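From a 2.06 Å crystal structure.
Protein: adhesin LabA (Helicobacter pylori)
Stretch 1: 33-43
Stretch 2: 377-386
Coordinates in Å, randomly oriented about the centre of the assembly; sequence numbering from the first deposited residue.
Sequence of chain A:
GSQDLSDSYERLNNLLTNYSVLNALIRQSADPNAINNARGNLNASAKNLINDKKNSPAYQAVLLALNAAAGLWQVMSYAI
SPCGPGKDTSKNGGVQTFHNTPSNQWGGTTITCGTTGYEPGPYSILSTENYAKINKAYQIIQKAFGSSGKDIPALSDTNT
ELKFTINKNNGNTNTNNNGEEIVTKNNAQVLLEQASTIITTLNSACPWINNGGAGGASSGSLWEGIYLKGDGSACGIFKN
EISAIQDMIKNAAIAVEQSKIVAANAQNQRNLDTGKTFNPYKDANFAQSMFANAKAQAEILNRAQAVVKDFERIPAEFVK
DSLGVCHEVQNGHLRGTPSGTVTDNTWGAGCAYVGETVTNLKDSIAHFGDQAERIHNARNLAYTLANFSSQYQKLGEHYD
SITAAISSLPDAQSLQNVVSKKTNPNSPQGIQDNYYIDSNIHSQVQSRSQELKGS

Stretch 1 33-43: NAINNARGNLN
Stretch 2 (377-386) NARNLAYTLA

Both stretches are helical throughout, with phi/psi near -65/-43 and i to i+4 bonds such as Leu42 N to Ala38 O (3.0 Å) and Leu385 N to Leu381 O (2.8 Å). Their axes approach to 9.6 Å, and the N-to-C directions differ by 127° (signed crossing angle -127°), so the helices run obliquely against each other. No hydrogen bond joins them; the contact is apolar and buries 294 Å² in total.

Along 377-386, Asn377 (chi1 m) points sideways and makes no contact. Ala378 sets the register: its CA lies 5.1 Å from the CA of Ala38, a separation permitted by two methyl side chains that face each other, CB to CB at 4.0 Å. The CB of Ala378 also packs 3.7 Å from Leu42 CG (Leu42 m, t).

One turn on, Leu381 (t, p) points toward the partner. Its CD2 lies 3.9 Å from Ala38 CB, 3.7 Å from Ala34 O and 4.2 Å from Ile35 CG1; the Leu381 and Ile35 CA atoms are 7.7 Å apart. Thr384 (m) is out of reach of the other stretch; its OG1 donates to Asn380 O at 2.9 Å. Leu385 (m, t) closes the contact, CD1 reaching Ile35 CG1 at 3.8 Å; Ile35 (m, t) starts sideways, but its end comes nearer.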

# COMPACT_ATOMS: atom_id res chain seq x y z
N ASN A 33 -5.47 -15.26 -27.95
CA ASN A 33 -6.23 -14.01 -27.87
C ASN A 33 -6.39 -13.64 -26.39
O ASN A 33 -6.04 -12.52 -26.03
CB ASN A 33 -7.59 -14.19 -28.53
CG ASN A 33 -8.58 -13.11 -28.22
OD1 ASN A 33 -8.51 -12.00 -28.77
ND2 ASN A 33 -9.55 -13.43 -27.36
N ALA A 34 -6.84 -14.59 -25.53
CA ALA A 34 -7.03 -14.40 -24.08
C ALA A 34 -5.71 -14.13 -23.36
O ALA A 34 -5.69 -13.38 -22.40
CB ALA A 34 -7.72 -15.61 -23.46
N ILE A 35 -4.62 -14.73 -23.84
CA ILE A 35 -3.29 -14.49 -23.26
C ILE A 35 -2.83 -13.09 -23.66
O ILE A 35 -2.38 -12.34 -22.79
CB ILE A 35 -2.29 -15.62 -23.66
CG1 ILE A 35 -2.73 -16.98 -23.06
CG2 ILE A 35 -0.87 -15.27 -23.21
CD1 ILE A 35 -2.11 -18.19 -23.71
N ASN A 36 -2.98 -12.70 -24.96
CA ASN A 36 -2.61 -11.35 -25.42
C ASN A 36 -3.39 -10.30 -24.65
O ASN A 36 -2.80 -9.33 -24.21
CB ASN A 36 -2.86 -11.18 -26.94
CG ASN A 36 -1.93 -11.97 -27.83
OD1 ASN A 36 -0.81 -12.34 -27.45
ND2 ASN A 36 -2.36 -12.20 -29.05
N ASN A 37 -4.71 -10.52 -24.44
CA ASN A 37 -5.52 -9.57 -23.66
C ASN A 37 -5.01 -9.38 -22.24
O ASN A 37 -4.89 -8.24 -21.79
CB ASN A 37 -7.00 -9.97 -23.67
CG ASN A 37 -7.62 -9.85 -25.03
OD1 ASN A 37 -7.08 -9.19 -25.93
ND2 ASN A 37 -8.76 -10.51 -25.23
N ALA A 38 -4.63 -10.48 -21.55
CA ALA A 38 -4.12 -10.39 -20.17
C ALA A 38 -2.75 -9.69 -20.09
O ALA A 38 -2.53 -8.85 -19.21
CB ALA A 38 -4.07 -11.76 -19.53
N ARG A 39 -1.87 -9.99 -21.05
CA ARG A 39 -0.53 -9.39 -21.11
C ARG A 39 -0.63 -7.91 -21.41
O ARG A 39 0.04 -7.13 -20.74
CB ARG A 39 0.40 -10.14 -22.08
CG ARG A 39 0.80 -11.51 -21.54
CD ARG A 39 1.51 -12.33 -22.59
NE ARG A 39 2.94 -12.06 -22.62
CZ ARG A 39 3.75 -12.42 -23.61
NH1 ARG A 39 5.05 -12.14 -23.55
NH2 ARG A 39 3.27 -13.04 -24.68
N GLY A 40 -1.52 -7.52 -22.33
CA GLY A 40 -1.78 -6.12 -22.67
C GLY A 40 -2.39 -5.38 -21.49
O GLY A 40 -2.02 -4.23 -21.22
N ASN A 41 -3.28 -6.07 -20.73
CA ASN A 41 -3.88 -5.49 -19.51
C ASN A 41 -2.83 -5.20 -18.43
O ASN A 41 -2.96 -4.21 -17.72
CB ASN A 41 -4.91 -6.43 -18.89
CG ASN A 41 -6.24 -6.51 -19.57
OD1 ASN A 41 -6.65 -5.64 -20.34
ND2 ASN A 41 -6.96 -7.58 -19.23
N LEU A 42 -1.86 -6.12 -18.24
CA LEU A 42 -0.82 -5.97 -17.22
C LEU A 42 0.12 -4.85 -17.58
O LEU A 42 0.49 -4.07 -16.70
CB LEU A 42 -0.02 -7.25 -16.99
CG LEU A 42 -0.67 -8.37 -16.19
CD1 LEU A 42 0.24 -9.62 -16.18
CD2 LEU A 42 -0.98 -7.94 -14.78
N ASN A 43 0.52 -4.77 -18.86
CA ASN A 43 1.43 -3.73 -19.36
C ASN A 43 0.80 -2.35 -19.16
O ASN A 43 1.49 -1.43 -18.69
CB ASN A 43 1.79 -4.00 -20.84
CG ASN A 43 2.63 -2.93 -21.47
OD1 ASN A 43 2.11 -1.97 -22.08
ND2 ASN A 43 3.94 -3.05 -21.31
N ASN A 377 -7.38 -11.72 -12.71
CA ASN A 377 -7.58 -12.67 -13.82
C ASN A 377 -6.25 -13.00 -14.53
O ASN A 377 -5.97 -14.18 -14.75
CB ASN A 377 -8.64 -12.15 -14.79
CG ASN A 377 -10.03 -12.05 -14.19
OD1 ASN A 377 -10.45 -12.86 -13.35
ND2 ASN A 377 -10.80 -11.06 -14.63
N ALA A 378 -5.39 -11.98 -14.78
CA ALA A 378 -4.09 -12.17 -15.44
C ALA A 378 -3.16 -13.06 -14.60
O ALA A 378 -2.45 -13.89 -15.15
CB ALA A 378 -3.42 -10.83 -15.73
N ARG A 379 -3.22 -12.91 -13.27
CA ARG A 379 -2.41 -13.67 -12.30
C ARG A 379 -2.73 -15.14 -12.38
O ARG A 379 -1.83 -15.97 -12.53
CB ARG A 379 -2.66 -13.14 -10.87
CG ARG A 379 -1.93 -13.92 -9.78
CD ARG A 379 -2.41 -13.47 -8.43
NE ARG A 379 -1.74 -14.16 -7.33
CZ ARG A 379 -1.53 -13.65 -6.12
NH1 ARG A 379 -0.93 -14.37 -5.18
NH2 ARG A 379 -1.91 -12.40 -5.84
N ASN A 380 -4.03 -15.47 -12.28
CA ASN A 380 -4.51 -16.85 -12.31
C ASN A 380 -4.18 -17.52 -13.63
O ASN A 380 -3.62 -18.63 -13.61
CB ASN A 380 -5.99 -16.89 -11.93
CG ASN A 380 -6.17 -16.37 -10.51
OD1 ASN A 380 -5.30 -16.56 -9.64
ND2 ASN A 380 -7.24 -15.63 -10.25
N LEU A 381 -4.40 -16.82 -14.76
CA LEU A 381 -4.05 -17.33 -16.10
C LEU A 381 -2.53 -17.59 -16.15
O LEU A 381 -2.09 -18.67 -16.53
CB LEU A 381 -4.44 -16.29 -17.17
CG LEU A 381 -4.04 -16.59 -18.64
CD1 LEU A 381 -4.57 -17.95 -19.11
CD2 LEU A 381 -4.63 -15.57 -19.57
N ALA A 382 -1.74 -16.63 -15.71
CA ALA A 382 -0.28 -16.74 -15.69
C ALA A 382 0.19 -17.93 -14.83
O ALA A 382 1.05 -18.68 -15.30
CB ALA A 382 0.33 -15.45 -15.22
N TYR A 383 -0.42 -18.15 -13.65
CA TYR A 383 -0.06 -19.31 -12.82
C TYR A 383 -0.42 -20.62 -13.51
O TYR A 383 0.36 -21.59 -13.44
CB TYR A 383 -0.68 -19.22 -11.41
CG TYR A 383 -0.32 -20.41 -10.54
CD1 TYR A 383 0.90 -20.46 -9.85
CD2 TYR A 383 -1.17 -21.50 -10.43
CE1 TYR A 383 1.24 -21.55 -9.06
CE2 TYR A 383 -0.84 -22.60 -9.63
CZ TYR A 383 0.36 -22.62 -8.94
OH TYR A 383 0.69 -23.70 -8.16
N THR A 384 -1.58 -20.66 -14.18
CA THR A 384 -2.04 -21.86 -14.91
C THR A 384 -1.09 -22.16 -16.07
O THR A 384 -0.61 -23.29 -16.16
CB THR A 384 -3.54 -21.76 -15.29
OG1 THR A 384 -4.30 -21.42 -14.13
CG2 THR A 384 -4.09 -23.06 -15.84
N LEU A 385 -0.77 -21.16 -16.92
CA LEU A 385 0.20 -21.31 -18.03
C LEU A 385 1.56 -21.74 -17.50
O LEU A 385 2.19 -22.59 -18.10
CB LEU A 385 0.38 -19.98 -18.78
CG LEU A 385 -0.66 -19.61 -19.81
CD1 LEU A 385 -0.44 -18.20 -20.25
CD2 LEU A 385 -0.58 -20.55 -21.04
N ALA A 386 2.04 -21.15 -16.39
CA ALA A 386 3.33 -21.50 -15.79
C ALA A 386 3.38 -22.96 -15.31
O ALA A 386 4.44 -23.57 -15.34
CB ALA A 386 3.63 -20.59 -14.64